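Local coordinates for putative fumarylacetoacetate hydrolase family protein (Yersinia pestis, PDB 3S52) that is of unknown function but belongs to the fumarylacetoacetate hydrolase family and has a mixed alpha/beta fold rich in beta strands, at residues C55-P60 with K214-R219; G100-L105 with C131-F136; L150-N155 with L207-N212. All coordinates share one frame; numbering follows the deposited sequence.

How the contacts relate
The three contacts sit close together, with centres about 9 Å (1 and 2), 10 Å (1 and 3) and 11 Å (2 and 3) apart. Along the chain, contact 2 and then contact 3 fall between 55-60 and 214-219, the two halves of contact 1. Contact 2 belongs to the mixed sheet, contact 3 to the four-stranded antiparallel sheet, and contact 1 ties the end of strand 54-56 in the first to edge strand 214-219 of the second. Strands 206-211 and 214-219 are sheet neighbours, as are 54-56 and 131-138. Val101 and Leu103 pack on Ile209, Leu211 and Leu207, so the two sheets share an apolar core within one chain.

Contact 1 of 3, residues C55-P60 with K214-R219; sequences CDIRQP and KTVNTR. With SO4 (sulfate ion), chain F.
The peptide carbonyl of Gln59 presents one face to Thr218, whose OG1 stands above the carbonyl plane, 69° out of it, and donates a hydrogen bond of 2.8 Å to Gln59 O. The second flat group, the Asp56 carboxylate, is likewise met from above its plane: Arg58 N donates to Asp56 OD1 over 2.8 Å. Thr218 OG1 reaches its acceptor because it lies anti to the backbone N (chi1 -162°), which turns the hydroxyl into the mouth of the loop, beside Ile57 O as well as Gln59 O. Two residues earlier in strand 214-219, Val216 offers its two methyls to different partners. Its CG2 meets Ile57 CG2 at 4.2 Å and its CG1 meets Arg58 CG at 4.1 Å, each pair of side chains crossing at about a right angle. Backbone carbonyls are joined through water: one molecule donates both to Arg58 O (2.6 Å) and to Asn217 O (2.8 Å), bridging two acceptors that could not bond directly. Beyond Thr218, Pro60 CA makes a CA-H...O contact of 3.4 Å with Arg219 O. At the other end of the strand a sulfate ion, probably from the crystallisation liquor, is hydrogen-bonded by Lys214 NZ, Thr215 N and Trp10 NE1. Ile57 also packs on Pro132 and Ile209, bringing the loop against both sheets. The loop from Asp56 to Gln59 is a type I beta turn, closed by Gln59 N bonding Asp56 O, with an Asx turn at its start, and it links strand 54-56 of the mixed sheet to the edge of the antiparallel sheet.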
loop_
_atom_site.group_PDB
_atom_site.type_symbol
_atom_site.label_atom_id
_atom_site.label_comp_id
_atom_site.label_asym_id
_atom_site.label_seq_id
_atom_site.Cartn_x
_atom_site.Cartn_y
_atom_site.Cartn_z
ATOM N N CYS A 55 -12.725 -6.427 -1.977
ATOM C CA CYS A 55 -13.880 -6.990 -2.669
ATOM C C CYS A 55 -14.949 -7.444 -1.677
ATOM O O CYS A 55 -14.698 -7.522 -0.468
ATOM C CB CYS A 55 -13.473 -8.130 -3.610
ATOM S SG CYS A 55 -12.529 -9.443 -2.827
ATOM N N ASP A 56 -16.147 -7.709 -2.185
ATOM C CA ASP A 56 -17.275 -8.087 -1.336
ATOM C C ASP A 56 -17.138 -9.580 -0.966
ATOM O O ASP A 56 -17.234 -10.461 -1.816
ATOM C CB ASP A 56 -18.563 -7.827 -2.116
ATOM C CG ASP A 56 -19.822 -8.209 -1.348
ATOM O OD1 ASP A 56 -19.731 -8.830 -0.267
ATOM O OD2 ASP A 56 -20.918 -7.890 -1.851
ATOM N N ILE A 57 -16.935 -9.861 0.315
ATOM C CA ILE A 57 -16.765 -11.241 0.761
ATOM C C ILE A 57 -17.990 -12.109 0.454
ATOM O O ILE A 57 -17.883 -13.324 0.324
ATOM C CB ILE A 57 -16.394 -11.308 2.262
ATOM C CG1 ILE A 57 -15.615 -12.594 2.576
ATOM C CG2 ILE A 57 -17.626 -11.116 3.157
ATOM C CD1 ILE A 57 -14.790 -12.485 3.860
ATOM N N ARG A 58 -19.159 -11.494 0.325
ATOM C CA ARG A 58 -20.375 -12.281 0.124
ATOM C C ARG A 58 -20.438 -12.885 -1.274
ATOM O O ARG A 58 -21.199 -13.810 -1.514
ATOM C CB ARG A 58 -21.617 -11.433 0.376
ATOM C CG ARG A 58 -21.636 -10.805 1.763
ATOM C CD ARG A 58 -22.808 -9.864 1.934
ATOM N NE ARG A 58 -24.038 -10.566 2.295
ATOM C CZ ARG A 58 -25.157 -9.950 2.670
ATOM N NH1 ARG A 58 -25.201 -8.622 2.734
ATOM N NH2 ARG A 58 -26.234 -10.657 2.983
ATOM N N GLN A 59 -19.650 -12.343 -2.194
ATOM C CA GLN A 59 -19.570 -12.879 -3.545
ATOM C C GLN A 59 -18.484 -13.948 -3.594
ATOM O O GLN A 59 -17.558 -13.932 -2.767
ATOM C CB GLN A 59 -19.228 -11.762 -4.539
ATOM C CG GLN A 59 -20.309 -10.715 -4.690
ATOM C CD GLN A 59 -21.571 -11.294 -5.291
ATOM O OE1 GLN A 59 -21.597 -11.695 -6.463
ATOM N NE2 GLN A 59 -22.623 -11.359 -4.491
ATOM N N PRO A 60 -18.562 -14.861 -4.575
ATOM C CA PRO A 60 -17.469 -15.836 -4.689
ATOM C C PRO A 60 -16.114 -15.146 -4.683
ATOM O O PRO A 60 -15.929 -14.103 -5.307
ATOM C CB PRO A 60 -17.730 -16.506 -6.045
ATOM C CG PRO A 60 -19.214 -16.348 -6.254
ATOM C CD PRO A 60 -19.573 -15.022 -5.637
ATOM N N LYS A 214 -23.024 -12.983 13.973
ATOM C CA LYS A 214 -23.489 -12.654 12.631
ATOM C C LYS A 214 -22.678 -13.374 11.570
ATOM O O LYS A 214 -21.455 -13.441 11.664
ATOM C CB LYS A 214 -23.477 -11.145 12.420
ATOM C CG LYS A 214 -24.316 -10.417 13.456
ATOM C CD LYS A 214 -24.239 -8.921 13.284
ATOM C CE LYS A 214 -24.941 -8.487 12.011
ATOM N NZ LYS A 214 -26.349 -8.935 11.981
ATOM N N THR A 215 -23.368 -13.892 10.558
ATOM C CA THR A 215 -22.764 -14.827 9.610
ATOM C C THR A 215 -22.736 -14.360 8.147
ATOM O O THR A 215 -23.703 -13.783 7.656
ATOM C CB THR A 215 -23.501 -16.173 9.682
ATOM O OG1 THR A 215 -23.423 -16.673 11.020
ATOM C CG2 THR A 215 -22.893 -17.183 8.728
ATOM N N VAL A 216 -21.617 -14.601 7.464
ATOM C CA VAL A 216 -21.565 -14.492 6.006
ATOM C C VAL A 216 -21.026 -15.799 5.441
ATOM O O VAL A 216 -20.154 -16.434 6.044
ATOM C CB VAL A 216 -20.643 -13.344 5.512
ATOM C CG1 VAL A 216 -21.319 -11.983 5.642
ATOM C CG2 VAL A 216 -19.322 -13.358 6.251
ATOM N N ASN A 217 -21.539 -16.187 4.279
ATOM C CA ASN A 217 -21.113 -17.401 3.603
ATOM C C ASN A 217 -20.630 -17.128 2.193
ATOM O O ASN A 217 -21.151 -16.257 1.490
ATOM C CB ASN A 217 -22.252 -18.407 3.534
ATOM C CG ASN A 217 -22.785 -18.750 4.881
ATOM O OD1 ASN A 217 -22.299 -19.668 5.536
ATOM N ND2 ASN A 217 -23.796 -18.009 5.319
ATOM N N THR A 218 -19.630 -17.879 1.773
ATOM C CA THR A 218 -19.136 -17.707 0.428
ATOM C C THR A 218 -18.363 -18.946 -0.011
ATOM O O THR A 218 -18.272 -19.929 0.725
ATOM C CB THR A 218 -18.304 -16.411 0.299
ATOM O OG1 THR A 218 -18.194 -16.040 -1.081
ATOM C CG2 THR A 218 -16.902 -16.563 0.921
ATOM N N ARG A 219 -17.839 -18.896 -1.225
ATOM C CA ARG A 219 -17.178 -20.032 -1.831
ATOM C C ARG A 219 -15.939 -19.507 -2.529
ATOM O O ARG A 219 -15.941 -18.374 -3.025
ATOM C CB ARG A 219 -18.129 -20.674 -2.844
ATOM C CG ARG A 219 -17.687 -21.996 -3.392
ATOM C CD ARG A 219 -18.739 -22.539 -4.353
ATOM N NE ARG A 219 -20.049 -22.624 -3.707
ATOM C CZ ARG A 219 -20.443 -23.634 -2.933
ATOM N NH1 ARG A 219 -19.632 -24.662 -2.707
ATOM N NH2 ARG A 219 -21.652 -23.612 -2.383
HETATM S S SO4 F . -27.098 -12.296 10.357
HETATM O O1 SO4 F . -27.398 -13.666 10.770
HETATM O O2 SO4 F . -28.249 -11.712 9.670
HETATM O O3 SO4 F . -26.797 -11.514 11.554
HETATM O O4 SO4 F . -25.965 -12.309 9.437
HETATM O O HOH W 1 -23.039 -14.789 -0.003
#

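Contact 2 of 3, residues G100-L105 with C131-F136; sequences GVALDL and CPISGF
Ser134 OG lies between its own backbone N and carbonyl carbon (chi1 69°), the crowded position, and this aims the hydroxyl at segment 100-105. There it accepts the backbone N-H of Val101, with Val101 N 2.8 Å from Ser134 OG and an almost straight bond of 172°, while donating to Gly135 O; the two bonds together fix the rotation of the hydroxyl. Although the side chain of Val101 leaves its backbone away from segment 131-136, CG1, also in the crowded position, lies 3.6 Å from Ser134 OG. In return Ser134 N donates to Val101 O at 3.0 Å, nearly along the C=O axis. These bonds hold strands 96-107 and 131-138 as antiparallel neighbours in the mixed sheet, the short segments running at 150° to each other. The backbones bridge where the CA atoms of Ala102 and Ile133 come within 4.2 Å, and Leu103 N closes the far side on Pro132 O at 3.0 Å. Around this bridge the filling is apolar: Ala102 CB touches Ile133 CG1 and Cys131 SG, and the Pro132 ring lies obliquely across Leu105, with Pro132 CD 3.9 Å from Leu105 CG. Gly100, lacking a side chain, lets Phe136 approach, its CD1 3.6 Å from Gly100 N.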
loop_
_atom_site.group_PDB
_atom_site.type_symbol
_atom_site.label_atom_id
_atom_site.label_comp_id
_atom_site.label_asym_id
_atom_site.label_seq_id
_atom_site.Cartn_x
_atom_site.Cartn_y
_atom_site.Cartn_z
ATOM N N GLY A 100 -16.362 -4.695 10.924
ATOM C CA GLY A 100 -16.630 -5.699 9.920
ATOM C C GLY A 100 -15.635 -6.830 10.083
ATOM O O GLY A 100 -14.848 -6.843 11.030
ATOM N N VAL A 101 -15.708 -7.804 9.191
ATOM C CA VAL A 101 -14.779 -8.911 9.235
ATOM C C VAL A 101 -14.187 -9.105 7.849
ATOM O O VAL A 101 -14.905 -9.052 6.844
ATOM C CB VAL A 101 -15.442 -10.199 9.759
ATOM C CG1 VAL A 101 -16.622 -10.606 8.869
ATOM C CG2 VAL A 101 -14.411 -11.327 9.867
ATOM N N ALA A 102 -12.870 -9.291 7.796
ATOM C CA ALA A 102 -12.190 -9.498 6.525
ATOM C C ALA A 102 -11.319 -10.748 6.547
ATOM O O ALA A 102 -11.049 -11.322 7.607
ATOM C CB ALA A 102 -11.334 -8.276 6.173
ATOM N N LEU A 103 -10.890 -11.154 5.358
ATOM C CA LEU A 103 -9.814 -12.125 5.178
ATOM C C LEU A 103 -8.600 -11.397 4.622
ATOM O O LEU A 103 -8.657 -10.817 3.540
ATOM C CB LEU A 103 -10.224 -13.200 4.170
ATOM C CG LEU A 103 -11.443 -14.032 4.558
ATOM C CD1 LEU A 103 -11.749 -15.057 3.484
ATOM C CD2 LEU A 103 -11.205 -14.708 5.900
ATOM N N ASP A 104 -7.491 -11.425 5.348
ATOM C CA ASP A 104 -6.284 -10.875 4.790
ATOM C C ASP A 104 -5.666 -12.088 4.124
ATOM O O ASP A 104 -4.926 -12.856 4.755
ATOM C CB ASP A 104 -5.427 -10.341 5.957
ATOM C CG ASP A 104 -3.951 -10.128 5.599
ATOM O OD1 ASP A 104 -3.591 -10.108 4.399
ATOM O OD2 ASP A 104 -3.150 -9.957 6.553
ATOM N N LEU A 105 -5.894 -12.201 2.813
ATOM C CA LEU A 105 -5.408 -13.351 2.050
ATOM C C LEU A 105 -3.951 -13.127 1.723
ATOM O O LEU A 105 -3.559 -12.036 1.313
ATOM C CB LEU A 105 -6.179 -13.562 0.741
ATOM C CG LEU A 105 -7.699 -13.754 0.753
ATOM C CD1 LEU A 105 -8.191 -13.993 -0.662
ATOM C CD2 LEU A 105 -8.096 -14.900 1.657
ATOM N N CYS A 131 -8.256 -8.867 -0.164
ATOM C CA CYS A 131 -8.970 -8.412 1.022
ATOM C C CYS A 131 -10.491 -8.431 0.822
ATOM O O CYS A 131 -11.135 -7.390 0.735
ATOM C CB CYS A 131 -8.484 -7.031 1.459
ATOM S SG CYS A 131 -9.125 -6.510 3.089
ATOM N N PRO A 132 -11.064 -9.634 0.758
ATOM C CA PRO A 132 -12.514 -9.842 0.831
ATOM C C PRO A 132 -13.013 -9.344 2.171
ATOM O O PRO A 132 -12.452 -9.730 3.203
ATOM C CB PRO A 132 -12.653 -11.371 0.809
ATOM C CG PRO A 132 -11.358 -11.883 0.304
ATOM C CD PRO A 132 -10.321 -10.897 0.736
ATOM N N ILE A 133 -14.067 -8.535 2.164
ATOM C CA ILE A 133 -14.549 -7.932 3.396
ATOM C C ILE A 133 -16.078 -7.885 3.440
ATOM O O ILE A 133 -16.738 -7.792 2.394
ATOM C CB ILE A 133 -13.958 -6.517 3.569
ATOM C CG1 ILE A 133 -14.346 -5.914 4.918
ATOM C CG2 ILE A 133 -14.402 -5.613 2.450
ATOM C CD1 ILE A 133 -13.391 -4.791 5.339
ATOM N N SER A 134 -16.617 -7.965 4.656
ATOM C CA SER A 134 -18.053 -7.901 4.909
ATOM C C SER A 134 -18.576 -6.461 4.877
ATOM O O SER A 134 -17.814 -5.504 4.724
ATOM C CB SER A 134 -18.355 -8.480 6.306
ATOM O OG SER A 134 -17.852 -7.619 7.341
ATOM N N GLY A 135 -19.883 -6.325 5.061
ATOM C CA GLY A 135 -20.488 -5.037 5.322
ATOM C C GLY A 135 -20.121 -4.635 6.741
ATOM O O GLY A 135 -19.649 -5.462 7.520
ATOM N N PHE A 136 -20.346 -3.373 7.075
ATOM C CA PHE A 136 -20.038 -2.864 8.400
ATOM C C PHE A 136 -21.252 -2.742 9.314
ATOM O O PHE A 136 -22.351 -2.380 8.871
ATOM C CB PHE A 136 -19.275 -1.536 8.305
ATOM C CG PHE A 136 -17.904 -1.693 7.727
ATOM C CD1 PHE A 136 -16.831 -2.032 8.540
ATOM C CD2 PHE A 136 -17.702 -1.584 6.362
ATOM C CE1 PHE A 136 -15.568 -2.215 7.994
ATOM C CE2 PHE A 136 -16.444 -1.763 5.814
ATOM C CZ PHE A 136 -15.375 -2.085 6.642
#

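Contact 3 of 3, residues L150-N155 with L207-N212; sequences LSLTIN and LKIMLN
This is a regular antiparallel beta ladder between strands 149-154 and 206-211, the two inner strands of the four-stranded antiparallel sheet, with 157-163 on one flank and 214-219 on the other. Ser151 with Met210 and Thr153 with Lys208 are the hydrogen-bonded pairs. Each exchanges two backbone bonds in the carbonyl planes, the shortest from Lys208 N to Thr153 O (2.8 Å, 172°). The three pairs between and beyond them, Leu150 with Leu211, Leu152 with Ile209 and Ile154 with Leu207, are non-hydrogen-bonded and put their side chains side by side on one face. Leu150 CD2 meets Leu211 CD1 at 3.5 Å; with CG anti to the backbone N (chi1 171°), Leu152 brings its CD1 to 3.6 Å from Ile209 CG1. Ile154 CG1 completes the row at 3.9 Å from Leu207 CD1. This face is buried against the mixed sheet, on residues such as Val101, Ile74 and His72. The face bearing Ser151, Thr153, Lys208 and Met210 is more open, and there the bent Lys208 chain carries NZ to Asn217 OD1 on the neighbouring strand. Thr153 CB rests 4.1 Å from Lys208 CB, and Ser151 OG lies 3.2 Å from CB of Met210, which is modelled as selenomethionine.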
loop_
_atom_site.group_PDB
_atom_site.type_symbol
_atom_site.label_atom_id
_atom_site.label_comp_id
_atom_site.label_asym_id
_atom_site.label_seq_id
_atom_site.Cartn_x
_atom_site.Cartn_y
_atom_site.Cartn_z
ATOM N N LEU A 150 -14.420 -14.012 16.438
ATOM C CA LEU A 150 -14.226 -14.237 15.015
ATOM C C LEU A 150 -14.094 -15.733 14.792
ATOM O O LEU A 150 -13.343 -16.395 15.498
ATOM C CB LEU A 150 -12.907 -13.604 14.564
ATOM C CG LEU A 150 -12.644 -12.123 14.772
ATOM C CD1 LEU A 150 -11.153 -11.847 14.721
ATOM C CD2 LEU A 150 -13.375 -11.331 13.716
ATOM N N SER A 151 -14.786 -16.263 13.793
ATOM C CA SER A 151 -14.660 -17.676 13.496
ATOM C C SER A 151 -14.713 -17.900 11.999
ATOM O O SER A 151 -15.426 -17.207 11.273
ATOM C CB SER A 151 -15.739 -18.489 14.206
ATOM O OG SER A 151 -17.020 -18.105 13.759
ATOM N N LEU A 152 -13.924 -18.856 11.535
ATOM C CA LEU A 152 -13.898 -19.176 10.125
ATOM C C LEU A 152 -14.022 -20.664 10.060
ATOM O O LEU A 152 -13.235 -21.365 10.678
ATOM C CB LEU A 152 -12.572 -18.760 9.493
ATOM C CG LEU A 152 -12.355 -19.253 8.061
ATOM C CD1 LEU A 152 -13.455 -18.692 7.148
ATOM C CD2 LEU A 152 -10.982 -18.856 7.547
ATOM N N THR A 153 -15.039 -21.125 9.342
ATOM C CA THR A 153 -15.287 -22.539 9.123
ATOM C C THR A 153 -15.093 -22.783 7.634
ATOM O O THR A 153 -15.623 -22.044 6.810
ATOM C CB THR A 153 -16.736 -22.907 9.517
ATOM O OG1 THR A 153 -16.910 -22.719 10.927
ATOM C CG2 THR A 153 -17.046 -24.332 9.185
ATOM N N ILE A 154 -14.297 -23.789 7.292
ATOM C CA ILE A 154 -14.085 -24.145 5.901
ATOM C C ILE A 154 -14.479 -25.600 5.688
ATOM O O ILE A 154 -13.965 -26.497 6.368
ATOM C CB ILE A 154 -12.626 -23.902 5.480
ATOM C CG1 ILE A 154 -12.322 -22.404 5.482
ATOM C CG2 ILE A 154 -12.363 -24.448 4.091
ATOM C CD1 ILE A 154 -10.926 -22.079 5.013
ATOM N N ASN A 155 -15.408 -25.812 4.761
ATOM C CA ASN A 155 -15.975 -27.130 4.480
ATOM C C ASN A 155 -16.434 -27.810 5.761
ATOM O O ASN A 155 -16.135 -28.979 6.000
ATOM C CB ASN A 155 -14.982 -28.024 3.713
ATOM C CG ASN A 155 -14.457 -27.372 2.444
ATOM O OD1 ASN A 155 -15.174 -26.637 1.752
ATOM N ND2 ASN A 155 -13.198 -27.650 2.122
ATOM N N LEU A 207 -16.857 -21.351 2.620
ATOM C CA LEU A 207 -16.476 -20.626 3.811
ATOM C C LEU A 207 -17.704 -20.166 4.569
ATOM O O LEU A 207 -18.643 -19.640 3.976
ATOM C CB LEU A 207 -15.646 -19.408 3.430
ATOM C CG LEU A 207 -14.143 -19.591 3.252
ATOM C CD1 LEU A 207 -13.850 -20.705 2.264
ATOM C CD2 LEU A 207 -13.513 -18.273 2.813
ATOM N N LYS A 208 -17.700 -20.366 5.878
ATOM C CA LYS A 208 -18.695 -19.714 6.728
ATOM C C LYS A 208 -17.938 -18.833 7.697
ATOM O O LYS A 208 -17.066 -19.314 8.423
ATOM C CB LYS A 208 -19.539 -20.729 7.497
ATOM C CG LYS A 208 -20.462 -20.072 8.513
ATOM C CD LYS A 208 -21.210 -21.093 9.348
ATOM C CE LYS A 208 -21.830 -22.165 8.475
ATOM N NZ LYS A 208 -22.665 -21.585 7.386
ATOM N N ILE A 209 -18.250 -17.542 7.696
ATOM C CA ILE A 209 -17.493 -16.604 8.506
ATOM C C ILE A 209 -18.421 -15.962 9.507
ATOM O O ILE A 209 -19.516 -15.542 9.158
ATOM C CB ILE A 209 -16.856 -15.493 7.665
ATOM C CG1 ILE A 209 -15.897 -16.070 6.625
ATOM C CG2 ILE A 209 -16.127 -14.494 8.564
ATOM C CD1 ILE A 209 -16.242 -15.667 5.217
HETATM N N MSE A 210 -17.983 -15.867 10.751
HETATM C CA MSE A 210 -18.835 -15.261 11.762
HETATM C C MSE A 210 -18.137 -14.179 12.557
HETATM O O MSE A 210 -16.963 -14.310 12.914
HETATM C CB MSE A 210 -19.409 -16.313 12.685
HETATM C CG MSE A 210 -20.682 -16.930 12.144
HETATM SE SE MSE A 210 -21.330 -18.324 13.322
HETATM C CE MSE A 210 -20.343 -19.795 12.524
ATOM N N LEU A 211 -18.871 -13.097 12.791
ATOM C CA LEU A 211 -18.378 -11.974 13.578
ATOM C C LEU A 211 -19.423 -11.805 14.660
ATOM O O LEU A 211 -20.576 -11.455 14.376
ATOM C CB LEU A 211 -18.274 -10.709 12.726
ATOM C CG LEU A 211 -17.823 -9.435 13.445
ATOM C CD1 LEU A 211 -16.422 -9.606 14.023
ATOM C CD2 LEU A 211 -17.860 -8.237 12.495
ATOM N N ASN A 212 -19.015 -12.082 15.890
ATOM C CA ASN A 212 -19.954 -12.294 16.969
ATOM C C ASN A 212 -21.056 -13.212 16.472
ATOM O O ASN A 212 -20.768 -14.247 15.878
ATOM C CB ASN A 212 -20.480 -10.968 17.483
ATOM C CG ASN A 212 -19.402 -10.180 18.207
ATOM O OD1 ASN A 212 -18.538 -10.764 18.873
ATOM N ND2 ASN A 212 -19.437 -8.860 18.071
#